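Local coordinates for protein probable dehydrogenase (Bordetella bronchiseptica, PDB 3MOI) that is probably an NAD(P)-dependent oxidoreductase of the Gfo/Idh/MocA family, whose substrate is not established, at residues Y176-L179 with P180-I183; P96-S100 with R101-D105; G365-T368 with L369-L373. All blocks are in the same frame, centred on the assembly; numbering follows the deposited sequence.

Interaction 1: residues Y176-L179 with P180-I183; sequences YNQL and PHQI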
loop_
_atom_site.group_PDB
_atom_site.type_symbol
_atom_site.label_atom_id
_atom_site.label_comp_id
_atom_site.label_asym_id
_atom_site.label_seq_id
_atom_site.Cartn_x
_atom_site.Cartn_y
_atom_site.Cartn_z
ATOM N N TYR A 176 18.110 -4.198 -6.209
ATOM C CA TYR A 176 18.441 -5.099 -7.296
ATOM C C TYR A 176 17.962 -6.549 -7.100
ATOM O O TYR A 176 17.933 -7.342 -8.042
ATOM C CB TYR A 176 19.951 -5.130 -7.426
ATOM C CG TYR A 176 20.583 -3.854 -7.834
ATOM C CD1 TYR A 176 20.313 -3.301 -9.103
ATOM C CD2 TYR A 176 21.533 -3.211 -7.006
ATOM C CE1 TYR A 176 20.932 -2.114 -9.510
ATOM C CE2 TYR A 176 22.134 -2.001 -7.391
ATOM C CZ TYR A 176 21.857 -1.472 -8.654
ATOM O OH TYR A 176 22.512 -0.332 -9.113
ATOM N N ASN A 177 17.624 -6.902 -5.873
ATOM C CA ASN A 177 17.368 -8.322 -5.515
ATOM C C ASN A 177 15.899 -8.588 -5.149
ATOM O O ASN A 177 15.496 -9.745 -4.945
ATOM C CB ASN A 177 18.323 -8.695 -4.384
ATOM C CG ASN A 177 19.787 -8.540 -4.820
ATOM O OD1 ASN A 177 20.270 -9.308 -5.637
ATOM N ND2 ASN A 177 20.481 -7.513 -4.311
ATOM N N GLN A 178 15.103 -7.522 -5.012
ATOM C CA GLN A 178 13.697 -7.681 -4.617
ATOM C C GLN A 178 12.729 -6.808 -5.473
ATOM O O GLN A 178 11.762 -7.284 -6.080
ATOM C CB GLN A 178 13.573 -7.386 -3.138
ATOM C CG GLN A 178 14.234 -8.447 -2.196
ATOM C CD GLN A 178 13.436 -9.777 -2.210
ATOM O OE1 GLN A 178 13.671 -10.664 -3.046
ATOM N NE2 GLN A 178 12.458 -9.873 -1.339
ATOM N N LEU A 179 13.002 -5.531 -5.551
ATOM C CA LEU A 179 12.158 -4.645 -6.305
ATOM C C LEU A 179 11.910 -5.156 -7.757
ATOM O O LEU A 179 10.822 -5.004 -8.294
ATOM C CB LEU A 179 12.821 -3.277 -6.310
ATOM C CG LEU A 179 12.287 -2.234 -5.333
ATOM C CD1 LEU A 179 11.726 -2.811 -4.028
ATOM C CD2 LEU A 179 13.285 -1.078 -5.095
ATOM N N PRO A 180 12.914 -5.789 -8.391
ATOM C CA PRO A 180 12.594 -6.239 -9.746
ATOM C C PRO A 180 11.380 -7.179 -9.803
ATOM O O PRO A 180 10.624 -7.164 -10.782
ATOM C CB PRO A 180 13.905 -6.904 -10.252
ATOM C CG PRO A 180 14.973 -6.142 -9.569
ATOM C CD PRO A 180 14.351 -5.839 -8.126
ATOM N N HIS A 181 11.143 -7.943 -8.752
ATOM C CA HIS A 181 9.954 -8.800 -8.737
ATOM C C HIS A 181 8.652 -7.989 -8.812
ATOM O O HIS A 181 7.721 -8.350 -9.537
ATOM C CB HIS A 181 9.962 -9.702 -7.509
ATOM C CG HIS A 181 11.069 -10.703 -7.485
ATOM N ND1 HIS A 181 11.345 -11.544 -8.552
ATOM C CD2 HIS A 181 11.913 -11.066 -6.487
ATOM C CE1 HIS A 181 12.368 -12.325 -8.243
ATOM N NE2 HIS A 181 12.714 -12.078 -6.982
ATOM N N GLN A 182 8.610 -6.857 -8.154
ATOM C CA GLN A 182 7.424 -6.045 -8.220
ATOM C C GLN A 182 7.387 -5.314 -9.542
ATOM O O GLN A 182 6.347 -5.221 -10.189
ATOM C CB GLN A 182 7.395 -5.057 -7.045
ATOM C CG GLN A 182 7.239 -5.751 -5.705
ATOM C CD GLN A 182 7.395 -4.882 -4.537
ATOM O OE1 GLN A 182 8.333 -4.145 -4.466
ATOM N NE2 GLN A 182 6.487 -4.978 -3.565
ATOM N N ILE A 183 8.528 -4.798 -9.977
ATOM C CA ILE A 183 8.525 -4.022 -11.161
ATOM C C ILE A 183 8.093 -4.939 -12.289
ATOM O O ILE A 183 7.270 -4.565 -13.093
ATOM C CB ILE A 183 9.904 -3.434 -11.454
ATOM C CG1 ILE A 183 10.335 -2.438 -10.369
ATOM C CG2 ILE A 183 9.959 -2.742 -12.847
ATOM C CD1 ILE A 183 11.811 -2.040 -10.517
#
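The contact between Tyr176-Leu179 and Pro180-Ile183 is a buried break between two helices: the short helix 174-177 ends, and the chain swings straight into helix 179-190. Gln178 is where helical backbone angles are lost, and the turn that follows is held by main-chain carbonyls. The O of Gln178 accepts from His181 N at 2.8 Å, a bent bond (137° at the hydrogen) whose donor stands above the carbonyl plane. One residue on, Leu179 O is shared: Ile183 N meets it almost straight, at 168° and 2.9 Å, while Gln182 N adds only a weak bond. Pro180 suits the first turn of helix 179-190, where no i to i-4 bond within that helix is required and a ring nitrogen without a hydrogen costs nothing. Its CG lies 3.5 Å from Tyr176 O, and its CD packs 3.5 Å from Leu179 CB. Such a join within the family's C-terminal domain brings His181 beside Lys95 and Arg124, near the junction with the Rossmann domain. With CG beside its own backbone N (chi1 -65°), the imidazole leans back toward the start of the helix and stands obliquely to the Gln178 carbonyl, His181 CG and CD2 each lying 3.8 Å from Gln178 O. Phe300 meets the same ring edge-to-face. Ile183 uses its longer branch in a similar way, CG1 reaching back to 3.3 Å from Leu179 O. On another side of the turn, Leu179 CD1 crosses Gln182 and touches its OE1 at 3.7 Å; the NE2 of that amide is bonded to Val229 O, which ties the new helix to strand 225-231. The amide of Asn177 is held at its ND2 by the carbonyls of Gly171 and Gly173.

Interaction 2: residues P96-S100 with R101-D105; sequences PLTLS and RDEAD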
loop_
_atom_site.group_PDB
_atom_site.type_symbol
_atom_site.label_atom_id
_atom_site.label_comp_id
_atom_site.label_asym_id
_atom_site.label_seq_id
_atom_site.Cartn_x
_atom_site.Cartn_y
_atom_site.Cartn_z
ATOM N N PRO A 96 19.868 -10.503 -10.737
ATOM C CA PRO A 96 19.895 -9.340 -11.601
ATOM C C PRO A 96 20.433 -9.687 -12.975
ATOM O O PRO A 96 21.353 -10.481 -13.071
ATOM C CB PRO A 96 20.843 -8.385 -10.866
ATOM C CG PRO A 96 20.862 -8.836 -9.452
ATOM C CD PRO A 96 20.695 -10.313 -9.529
ATOM N N LEU A 97 19.831 -9.145 -14.026
ATOM C CA LEU A 97 20.427 -9.260 -15.377
ATOM C C LEU A 97 21.895 -8.812 -15.324
ATOM O O LEU A 97 22.794 -9.615 -15.616
ATOM C CB LEU A 97 19.700 -8.358 -16.381
ATOM C CG LEU A 97 19.389 -8.766 -17.822
ATOM C CD1 LEU A 97 19.625 -7.621 -18.798
ATOM C CD2 LEU A 97 20.069 -10.034 -18.295
ATOM N N THR A 98 22.105 -7.530 -14.982
ATOM C CA THR A 98 23.386 -6.899 -14.850
ATOM C C THR A 98 23.097 -5.662 -14.040
ATOM O O THR A 98 21.946 -5.214 -13.995
ATOM C CB THR A 98 23.873 -6.165 -16.088
ATOM O OG1 THR A 98 22.983 -6.341 -17.206
ATOM C CG2 THR A 98 25.257 -6.438 -16.364
ATOM N N LEU A 99 24.172 -5.031 -13.549
ATOM C CA LEU A 99 24.108 -3.745 -12.893
ATOM C C LEU A 99 24.431 -2.614 -13.869
ATOM O O LEU A 99 24.223 -1.443 -13.551
ATOM C CB LEU A 99 25.141 -3.694 -11.784
ATOM C CG LEU A 99 24.843 -4.128 -10.340
ATOM C CD1 LEU A 99 23.774 -5.204 -10.240
ATOM C CD2 LEU A 99 26.191 -4.499 -9.637
ATOM N N SER A 100 24.884 -2.960 -15.058
ATOM C CA SER A 100 25.476 -1.980 -15.959
ATOM C C SER A 100 24.714 -1.813 -17.337
ATOM O O SER A 100 24.591 -2.737 -18.108
ATOM C CB SER A 100 26.920 -2.409 -16.180
ATOM O OG SER A 100 27.347 -2.117 -17.475
ATOM N N ARG A 101 24.265 -0.620 -17.659
ATOM C CA ARG A 101 23.635 -0.424 -18.929
ATOM C C ARG A 101 24.467 -0.854 -20.140
ATOM O O ARG A 101 23.932 -1.447 -21.088
ATOM C CB ARG A 101 23.268 1.021 -19.048
ATOM C CG ARG A 101 22.132 1.486 -18.050
ATOM C CD ARG A 101 22.100 2.980 -17.876
ATOM N NE ARG A 101 20.919 3.552 -18.541
ATOM C CZ ARG A 101 20.845 4.017 -19.798
ATOM N NH1 ARG A 101 21.913 3.996 -20.603
ATOM N NH2 ARG A 101 19.666 4.504 -20.253
ATOM N N ASP A 102 25.759 -0.564 -20.129
ATOM C CA ASP A 102 26.637 -0.975 -21.199
ATOM C C ASP A 102 26.652 -2.493 -21.338
ATOM O O ASP A 102 26.629 -3.046 -22.461
ATOM C CB ASP A 102 28.081 -0.529 -20.928
ATOM C CG ASP A 102 28.277 0.973 -20.984
ATOM O OD1 ASP A 102 27.572 1.692 -21.744
ATOM O OD2 ASP A 102 29.221 1.448 -20.283
ATOM N N GLU A 103 26.782 -3.169 -20.207
ATOM C CA GLU A 103 26.668 -4.617 -20.234
ATOM C C GLU A 103 25.351 -5.046 -20.895
ATOM O O GLU A 103 25.312 -5.873 -21.843
ATOM C CB GLU A 103 26.801 -5.238 -18.844
ATOM C CG GLU A 103 28.262 -5.210 -18.349
ATOM C CD GLU A 103 28.575 -6.091 -17.102
ATOM O OE1 GLU A 103 27.744 -6.903 -16.674
ATOM O OE2 GLU A 103 29.711 -5.970 -16.546
ATOM N N ALA A 104 24.272 -4.486 -20.394
ATOM C CA ALA A 104 22.981 -4.836 -20.931
ATOM C C ALA A 104 22.960 -4.624 -22.452
ATOM O O ALA A 104 22.367 -5.379 -23.142
ATOM C CB ALA A 104 21.950 -4.076 -20.278
ATOM N N ASP A 105 23.660 -3.630 -22.964
ATOM C CA ASP A 105 23.695 -3.416 -24.401
ATOM C C ASP A 105 24.513 -4.483 -25.045
ATOM O O ASP A 105 24.136 -4.945 -26.088
ATOM C CB ASP A 105 24.250 -2.027 -24.800
ATOM C CG ASP A 105 23.250 -0.899 -24.516
ATOM O OD1 ASP A 105 22.025 -1.200 -24.266
ATOM O OD2 ASP A 105 23.667 0.282 -24.545
#
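Two torsions bring Ser100 and Glu103 together: the serine is rotated to chi1 146°, away from the staggered positions, and the glutamate sets CG beside its own backbone N, chi1 -74°. The serine hydroxyl oxygen is thereby placed over the opening turn of helix 101-114, where Glu103 N gives it a nearly straight bond (N to OG 3.0 Å, 168° at the hydrogen). Ser100 is thus a classic N-cap, its side chain standing in for the carbonyl that a preceding helical turn would have supplied. The same residue also accepts through its main chain, with Ser100 O 2.9 Å from Ala104 N, so two amides of the first turn are satisfied by one residue. The CG of Glu103 lies alongside, 3.3 Å from Ser100 OG. Beyond CG the glutamate runs out extended; its carboxylate comes too close to the Thr98 methyl for its position to be trusted, and as modelled the geometry gives no sign of the reciprocal bond of a capping box. On the inner side of the turn the Ala104 methyl is met at 4.0 Å by Thr98 OG1 and, more loosely, by Leu97 CD1. Pro96, preceded by a cis peptide, lies in the loop after strand 90-93 of the Rossmann sheet; this is the proline of the EKP sequence characteristic of the family. Leu97 O is fixed by a hydrogen bond from His77 ND1. Pro96 and Leu99 pack on Asn177 and Tyr176 of helix 174-177, whereas Arg101 reaches helix 362-381, where its guanidinium forms a salt bridge with Glu370 and its chain lies on Leu373.

Interaction 3: residues G365-T368 with L369-L373; sequences GKDT and LEVCL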
loop_
_atom_site.group_PDB
_atom_site.type_symbol
_atom_site.label_atom_id
_atom_site.label_comp_id
_atom_site.label_asym_id
_atom_site.label_seq_id
_atom_site.Cartn_x
_atom_site.Cartn_y
_atom_site.Cartn_z
ATOM N N GLY A 365 14.636 -6.828 -19.646
ATOM C CA GLY A 365 15.631 -6.788 -18.563
ATOM C C GLY A 365 16.323 -5.434 -18.406
ATOM O O GLY A 365 16.319 -4.849 -17.283
ATOM N N LYS A 366 16.855 -4.893 -19.515
ATOM C CA LYS A 366 17.527 -3.575 -19.423
ATOM C C LYS A 366 16.556 -2.559 -18.884
ATOM O O LYS A 366 16.906 -1.762 -17.998
ATOM C CB LYS A 366 18.089 -3.069 -20.760
ATOM C CG LYS A 366 18.757 -1.687 -20.678
ATOM C CD LYS A 366 19.305 -1.217 -22.026
ATOM C CE LYS A 366 20.181 0.039 -21.865
ATOM N NZ LYS A 366 20.693 0.532 -23.217
ATOM N N ASP A 367 15.349 -2.616 -19.407
ATOM C CA ASP A 367 14.293 -1.751 -18.979
ATOM C C ASP A 367 14.008 -1.843 -17.484
ATOM O O ASP A 367 13.910 -0.806 -16.795
ATOM C CB ASP A 367 13.037 -1.964 -19.810
ATOM C CG ASP A 367 11.927 -1.024 -19.386
ATOM O OD1 ASP A 367 11.807 0.122 -19.962
ATOM O OD2 ASP A 367 11.238 -1.411 -18.417
ATOM N N THR A 368 13.993 -3.052 -16.935
ATOM C CA THR A 368 13.841 -3.181 -15.494
ATOM C C THR A 368 15.072 -2.621 -14.782
ATOM O O THR A 368 14.987 -1.928 -13.714
ATOM C CB THR A 368 13.587 -4.621 -15.127
ATOM O OG1 THR A 368 12.303 -4.968 -15.633
ATOM C CG2 THR A 368 13.635 -4.859 -13.597
ATOM N N LEU A 369 16.244 -2.876 -15.333
ATOM C CA LEU A 369 17.440 -2.269 -14.716
ATOM C C LEU A 369 17.237 -0.749 -14.704
ATOM O O LEU A 369 17.442 -0.137 -13.665
ATOM C CB LEU A 369 18.699 -2.685 -15.436
ATOM C CG LEU A 369 20.029 -2.011 -15.092
ATOM C CD1 LEU A 369 20.487 -2.218 -13.629
ATOM C CD2 LEU A 369 21.035 -2.526 -16.040
ATOM N N GLU A 370 16.701 -0.136 -15.777
ATOM C CA GLU A 370 16.621 1.343 -15.774
ATOM C C GLU A 370 15.651 1.811 -14.768
ATOM O O GLU A 370 15.844 2.848 -14.167
ATOM C CB GLU A 370 16.268 1.924 -17.115
ATOM C CG GLU A 370 17.405 1.789 -18.108
ATOM C CD GLU A 370 17.030 2.113 -19.538
ATOM O OE1 GLU A 370 15.857 2.438 -19.812
ATOM O OE2 GLU A 370 17.920 2.072 -20.422
ATOM N N VAL A 371 14.588 1.043 -14.556
ATOM C CA VAL A 371 13.620 1.447 -13.547
ATOM C C VAL A 371 14.259 1.377 -12.149
ATOM O O VAL A 371 14.119 2.294 -11.365
ATOM C CB VAL A 371 12.353 0.591 -13.614
ATOM C CG1 VAL A 371 11.479 0.853 -12.417
ATOM C CG2 VAL A 371 11.610 0.835 -14.967
ATOM N N CYS A 372 14.983 0.311 -11.847
ATOM C CA CYS A 372 15.776 0.319 -10.615
ATOM C C CYS A 372 16.690 1.556 -10.495
ATOM O O CYS A 372 16.743 2.193 -9.429
ATOM C CB CYS A 372 16.684 -0.899 -10.540
ATOM S SG CYS A 372 15.804 -2.481 -10.440
ATOM N N LEU A 373 17.404 1.921 -11.560
ATOM C CA LEU A 373 18.306 3.095 -11.475
ATOM C C LEU A 373 17.511 4.352 -11.185
ATOM O O LEU A 373 17.982 5.227 -10.460
ATOM C CB LEU A 373 19.170 3.293 -12.744
ATOM C CG LEU A 373 20.198 2.133 -12.986
ATOM C CD1 LEU A 373 20.856 2.164 -14.373
ATOM C CD2 LEU A 373 21.262 2.060 -11.903
#
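Four successive i to i+4 bonds carry the backbone of Gly365-Leu373 as regular alpha-helix, from Leu369 N to Gly365 O at 2.8 Å up to Cys372 N to Thr368 O at 2.9 Å. Along one flank, Lys366 and Glu370 lie a turn apart and their chains cross at an angle. Lys366 is fully extended, CG opposite the backbone N at chi1 179°, and it is its CE that passes Glu370 OE2, at 3.4 Å. The lysine runs on past the carboxylate: NZ of Lys366 stays 4.2 Å from OE2 of Glu370, beyond a salt bridge, and bonds instead to Asp105, while Glu370 forms salt bridges through OE2 with Arg101 and through OE1 with Arg387. On another flank Asp367 OD2 touches the CG2 methyl of Val371 at 4.1 Å. That carboxylate is held by Lys187 and Arg387, cations that would probably favour its charged form and offset the neighbouring charge of Glu370. The hydroxyl of Thr368 is turned back beside its own backbone N, chi1 -68°, and is hydrogen-bonded to Asp184. Helix 362-381 is packed between domains: Lys366 lies on Ala104 and Ile108 of helix 101-114, Leu369 on Tyr176 of helix 174-177, and Val371 and Cys372 on Ile183 of helix 179-190.

Each of the three contacts is local, tightening one turn of chain, and they follow in series without nesting or crossing. From the N terminus, interaction 2 comes first, starting helix 101-114 after strand 90-93 of the Rossmann sheet. Interaction 1 follows, joining helices 174-177 and 179-190, and interaction 3 comes late, within helix 362-381. The long-range ties lie between them. Pro96 CG of interaction 2 packs 3.6 Å from Tyr176 O of interaction 1. Ile183 CD1 of interaction 1 meets Val371 CG1 of interaction 3 at 3.5 Å. Arg101 NH2 of interaction 2 forms a salt bridge with Glu370 OE2 of interaction 3 at 3.0 Å. Helix 362-381 thus bridges the Rossmann part and the C-terminal family domain.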